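Local structure of exported gluconolactonase (Xanthomonas campestris pv. campestris, 3DR2) at residues R98-T110 with V122-L136. The protein probably hydrolyses glucono-lactone to gluconate, as a calcium-binding gluconolactonase of the SMP-30 family folded as a six-bladed beta-propeller. Numbering follows the deposited sequence.
With CA (calcium ion), chain D.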
# COMPACT_ATOMS: atom_id res chain seq x y z
N ARG A 98 -5.60 -13.59 22.73
CA ARG A 98 -6.10 -12.34 22.14
C ARG A 98 -4.95 -11.77 21.32
O ARG A 98 -3.79 -11.92 21.70
CB ARG A 98 -6.49 -11.33 23.23
CG ARG A 98 -7.70 -11.70 24.05
CD ARG A 98 -7.90 -10.71 25.19
NE ARG A 98 -6.80 -10.76 26.14
CZ ARG A 98 -6.80 -10.16 27.33
NH1 ARG A 98 -7.85 -9.45 27.71
NH2 ARG A 98 -5.76 -10.28 28.14
N LEU A 99 -5.25 -11.14 20.20
CA LEU A 99 -4.21 -10.55 19.37
C LEU A 99 -3.82 -9.19 19.91
O LEU A 99 -4.69 -8.38 20.25
CB LEU A 99 -4.69 -10.39 17.93
CG LEU A 99 -5.15 -11.62 17.15
CD1 LEU A 99 -5.44 -11.22 15.72
CD2 LEU A 99 -4.07 -12.70 17.20
N VAL A 100 -2.52 -8.93 20.00
CA VAL A 100 -2.01 -7.64 20.44
C VAL A 100 -1.25 -7.09 19.24
O VAL A 100 -0.66 -7.86 18.47
CB VAL A 100 -1.09 -7.75 21.67
CG1 VAL A 100 -1.93 -8.13 22.90
CG2 VAL A 100 -0.02 -8.80 21.44
N HIS A 101 -1.26 -5.77 19.07
CA HIS A 101 -0.64 -5.14 17.90
C HIS A 101 0.20 -3.90 18.16
O HIS A 101 -0.02 -3.17 19.13
CB HIS A 101 -1.73 -4.71 16.91
CG HIS A 101 -2.85 -5.69 16.77
ND1 HIS A 101 -2.78 -6.79 15.94
CD2 HIS A 101 -4.08 -5.73 17.34
CE1 HIS A 101 -3.91 -7.47 16.00
NE2 HIS A 101 -4.72 -6.85 16.85
N CYS A 102 1.14 -3.66 17.25
CA CYS A 102 1.98 -2.47 17.25
C CYS A 102 1.40 -1.66 16.10
O CYS A 102 1.31 -2.15 14.98
CB CYS A 102 3.43 -2.80 16.90
SG CYS A 102 4.38 -3.49 18.25
N GLU A 103 0.99 -0.42 16.37
CA GLU A 103 0.41 0.41 15.33
C GLU A 103 1.21 1.69 15.09
O GLU A 103 1.34 2.53 15.99
CB GLU A 103 -1.04 0.76 15.66
CG GLU A 103 -1.96 -0.46 15.65
CD GLU A 103 -3.43 -0.10 15.85
OE1 GLU A 103 -3.80 1.05 15.56
OE2 GLU A 103 -4.21 -0.98 16.28
N HIS A 104 1.77 1.82 13.89
CA HIS A 104 2.56 3.00 13.54
C HIS A 104 1.68 4.25 13.55
O HIS A 104 2.11 5.31 14.01
CB HIS A 104 3.16 2.88 12.13
CG HIS A 104 4.38 2.01 12.04
ND1 HIS A 104 5.14 1.95 10.90
CD2 HIS A 104 4.96 1.17 12.93
CE1 HIS A 104 6.14 1.11 11.08
NE2 HIS A 104 6.05 0.62 12.30
N GLY A 105 0.47 4.11 13.01
CA GLY A 105 -0.45 5.23 12.93
C GLY A 105 -0.91 5.79 14.26
O GLY A 105 -0.75 6.99 14.52
N ARG A 106 -1.49 4.94 15.10
CA ARG A 106 -1.95 5.40 16.40
C ARG A 106 -0.79 5.53 17.37
O ARG A 106 -0.96 6.02 18.49
CB ARG A 106 -3.03 4.45 16.95
CG ARG A 106 -4.39 4.64 16.26
CD ARG A 106 -5.54 4.04 17.05
NE ARG A 106 -5.63 2.59 16.92
CZ ARG A 106 -6.61 1.85 17.43
NH1 ARG A 106 -6.61 0.54 17.25
NH2 ARG A 106 -7.58 2.43 18.13
N ARG A 107 0.39 5.10 16.93
CA ARG A 107 1.62 5.16 17.73
C ARG A 107 1.35 4.55 19.09
O ARG A 107 1.54 5.18 20.13
CB ARG A 107 2.09 6.62 17.84
CG ARG A 107 2.44 7.22 16.48
CD ARG A 107 2.58 8.74 16.48
NE ARG A 107 3.68 9.22 17.31
CZ ARG A 107 4.04 10.49 17.41
NH1 ARG A 107 3.39 11.42 16.73
NH2 ARG A 107 5.04 10.84 18.21
N ALA A 108 0.94 3.29 19.09
CA ALA A 108 0.60 2.62 20.33
C ALA A 108 0.51 1.11 20.21
O ALA A 108 0.70 0.55 19.13
CB ALA A 108 -0.74 3.15 20.82
N ILE A 109 0.24 0.49 21.35
CA ILE A 109 0.05 -0.95 21.44
C ILE A 109 -1.46 -1.12 21.63
O ILE A 109 -2.05 -0.48 22.51
CB ILE A 109 0.74 -1.55 22.68
CG1 ILE A 109 2.25 -1.31 22.60
CG2 ILE A 109 0.44 -3.04 22.77
CD1 ILE A 109 2.93 -1.95 21.40
N THR A 110 -2.08 -1.95 20.79
CA THR A 110 -3.52 -2.18 20.88
C THR A 110 -3.81 -3.68 21.00
O THR A 110 -2.91 -4.50 20.80
CB THR A 110 -4.25 -1.60 19.65
OG1 THR A 110 -3.86 -2.32 18.47
CG2 THR A 110 -3.91 -0.13 19.47
N VAL A 122 -1.88 1.15 25.34
CA VAL A 122 -0.99 2.22 25.78
C VAL A 122 -0.43 2.97 24.57
O VAL A 122 0.00 2.35 23.61
CB VAL A 122 0.17 1.69 26.66
CG1 VAL A 122 1.10 0.80 25.84
CG2 VAL A 122 0.94 2.85 27.26
N GLY A 123 -0.45 4.29 24.63
CA GLY A 123 0.05 5.08 23.51
C GLY A 123 0.96 6.22 23.92
O GLY A 123 1.32 7.05 23.09
N ARG A 124 1.33 6.25 25.19
CA ARG A 124 2.20 7.31 25.68
C ARG A 124 3.18 6.84 26.73
O ARG A 124 3.00 5.79 27.35
CB ARG A 124 1.35 8.44 26.29
CG ARG A 124 0.48 9.18 25.30
CD ARG A 124 -0.45 10.18 26.00
NE ARG A 124 -1.31 10.86 25.03
CZ ARG A 124 -0.94 11.92 24.31
NH1 ARG A 124 0.27 12.44 24.46
NH2 ARG A 124 -1.77 12.43 23.41
N TYR A 125 4.22 7.64 26.92
CA TYR A 125 5.23 7.38 27.93
C TYR A 125 5.47 8.73 28.59
O TYR A 125 5.79 9.70 27.92
CB TYR A 125 6.54 6.88 27.33
CG TYR A 125 7.55 6.57 28.41
CD1 TYR A 125 7.37 5.48 29.26
CD2 TYR A 125 8.64 7.42 28.64
CE1 TYR A 125 8.23 5.25 30.33
CE2 TYR A 125 9.51 7.19 29.71
CZ TYR A 125 9.30 6.10 30.55
OH TYR A 125 10.13 5.89 31.62
N ALA A 126 5.29 8.79 29.91
CA ALA A 126 5.49 10.04 30.62
C ALA A 126 4.66 11.14 29.96
O ALA A 126 5.11 12.27 29.80
CB ALA A 126 6.96 10.41 30.60
N GLY A 127 3.44 10.79 29.56
CA GLY A 127 2.54 11.74 28.94
C GLY A 127 2.80 12.11 27.49
O GLY A 127 2.01 12.84 26.89
N LYS A 128 3.91 11.63 26.92
CA LYS A 128 4.25 11.94 25.53
C LYS A 128 3.97 10.74 24.63
O LYS A 128 4.19 9.60 25.03
CB LYS A 128 5.73 12.31 25.42
CG LYS A 128 6.15 13.53 26.24
CD LYS A 128 7.65 13.77 26.11
CE LYS A 128 8.11 14.93 26.97
NZ LYS A 128 9.57 15.21 26.82
N ARG A 129 3.50 10.99 23.42
CA ARG A 129 3.21 9.90 22.49
C ARG A 129 4.46 9.08 22.17
O ARG A 129 5.57 9.61 22.08
CB ARG A 129 2.63 10.43 21.17
CG ARG A 129 1.29 11.15 21.31
CD ARG A 129 0.64 11.42 19.95
NE ARG A 129 0.13 10.20 19.32
CZ ARG A 129 -0.49 10.17 18.14
NH1 ARG A 129 -0.68 11.29 17.46
NH2 ARG A 129 -0.92 9.02 17.64
N LEU A 130 4.27 7.77 22.02
CA LEU A 130 5.36 6.86 21.67
C LEU A 130 5.75 7.22 20.24
O LEU A 130 4.97 7.88 19.55
CB LEU A 130 4.87 5.42 21.74
CG LEU A 130 4.46 4.91 23.13
CD1 LEU A 130 3.65 3.62 23.01
CD2 LEU A 130 5.70 4.69 23.96
N ASN A 131 6.92 6.78 19.79
CA ASN A 131 7.38 7.09 18.44
C ASN A 131 6.54 6.36 17.38
O ASN A 131 5.87 6.98 16.56
CB ASN A 131 8.85 6.69 18.27
CG ASN A 131 9.78 7.45 19.20
OD1 ASN A 131 9.60 8.65 19.44
ND2 ASN A 131 10.81 6.77 19.70
N SER A 132 6.59 5.03 17.42
CA SER A 132 5.85 4.18 16.48
C SER A 132 6.24 2.73 16.75
O SER A 132 7.17 2.20 16.15
CB SER A 132 6.17 4.56 15.03
OG SER A 132 7.55 4.79 14.84
N PRO A 133 5.54 2.08 17.70
CA PRO A 133 5.79 0.68 18.08
C PRO A 133 5.95 -0.15 16.82
O PRO A 133 5.10 -0.12 15.93
CB PRO A 133 4.55 0.32 18.88
CG PRO A 133 4.25 1.62 19.58
CD PRO A 133 4.42 2.63 18.48
N ASN A 134 7.04 -0.90 16.78
CA ASN A 134 7.39 -1.70 15.61
C ASN A 134 7.10 -3.20 15.74
O ASN A 134 6.38 -3.77 14.92
CB ASN A 134 8.87 -1.46 15.31
CG ASN A 134 9.28 -2.00 13.96
OD1 ASN A 134 9.32 -3.21 13.75
ND2 ASN A 134 9.60 -1.10 13.03
N ASP A 135 7.66 -3.84 16.77
CA ASP A 135 7.43 -5.27 16.97
C ASP A 135 7.18 -5.52 18.46
O ASP A 135 7.57 -4.71 19.31
CB ASP A 135 8.65 -6.06 16.47
CG ASP A 135 8.31 -7.48 16.05
OD1 ASP A 135 9.16 -8.13 15.39
OD2 ASP A 135 7.20 -7.96 16.37
N LEU A 136 6.52 -6.63 18.77
CA LEU A 136 6.22 -6.94 20.17
C LEU A 136 6.16 -8.43 20.44
O LEU A 136 6.03 -9.24 19.52
CB LEU A 136 4.88 -6.30 20.58
CG LEU A 136 3.57 -6.97 20.16
CD1 LEU A 136 2.40 -6.12 20.65
CD2 LEU A 136 3.51 -7.14 18.65
CA CA D . 10.14 -4.94 12.30
O HOH W 1 0.05 7.55 20.76
O HOH W 2 7.38 10.27 20.02
O HOH W 3 9.62 -3.09 10.63
O HOH W 4 7.91 -5.48 13.04
O HOH W 5 10.74 -6.67 13.85
O HOH W 6 9.86 -7.15 11.29
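Arg107 and Arg129 form an offset stack across the contact, with guanidinium planes 22° apart and side chains crossing at about a right angle. CD of Arg107 lies over one face of the Arg129 group, and CB of Arg129 over one face of Arg107, both toward the rim. Both chains bend at chi3 (64° in Arg107, 71° in Arg129), which turns the two flat groups onto each other. Arg107 NE donates to Leu130 O at 2.9 Å, nearly along the C=O axis, and Arg107 NH2 adds a weak bond to the same oxygen. Arg129 NH2 donates to Arg106 O at 3.1 Å from above the carbonyl plane. These carbonyls probably ease the nearness of the two like charges.

Water 1 accepts from Arg129 NE and lies close to the carbonyl oxygens of Arg107 and Gly123. Backbone pairing is limited to one antiparallel hydrogen-bonded pair: Ile109 N meets Val122 O at 2.9 Å, and Val122 N returns a longer bond to Ile109 O. Ala108 CB sits tightly on Gly123 CA, at 3.4 Å.

Apolar packing centres on Pro133. Its CB touches Ile109 CD1 at 3.8 Å and Cys102 CB at 3.9 Å, while its CD lies against Ala108 N. Leu136 extends this layer, with CB on Cys102 SG, and its CD1 is 3.7 Å from Val100 CG2. The edge of the His104 ring meets Pro133 O in plane, through CD2 at 3.3 Å; this buried oxygen has no hydrogen-bond partner.

Asn134 turns away and binds the calcium ion through OD1, alongside Glu48, Asn191 and Asp242. Strands 99-103 and 108-112 form a hairpin with a G1 beta bulge, Arg107 and Ala108 facing Glu103. The connection packed on it, with its own small hairpin 122-129, leads from one propeller blade to the next and supplies Asn134 to the calcium site typical of SMP-30 gluconolactonases.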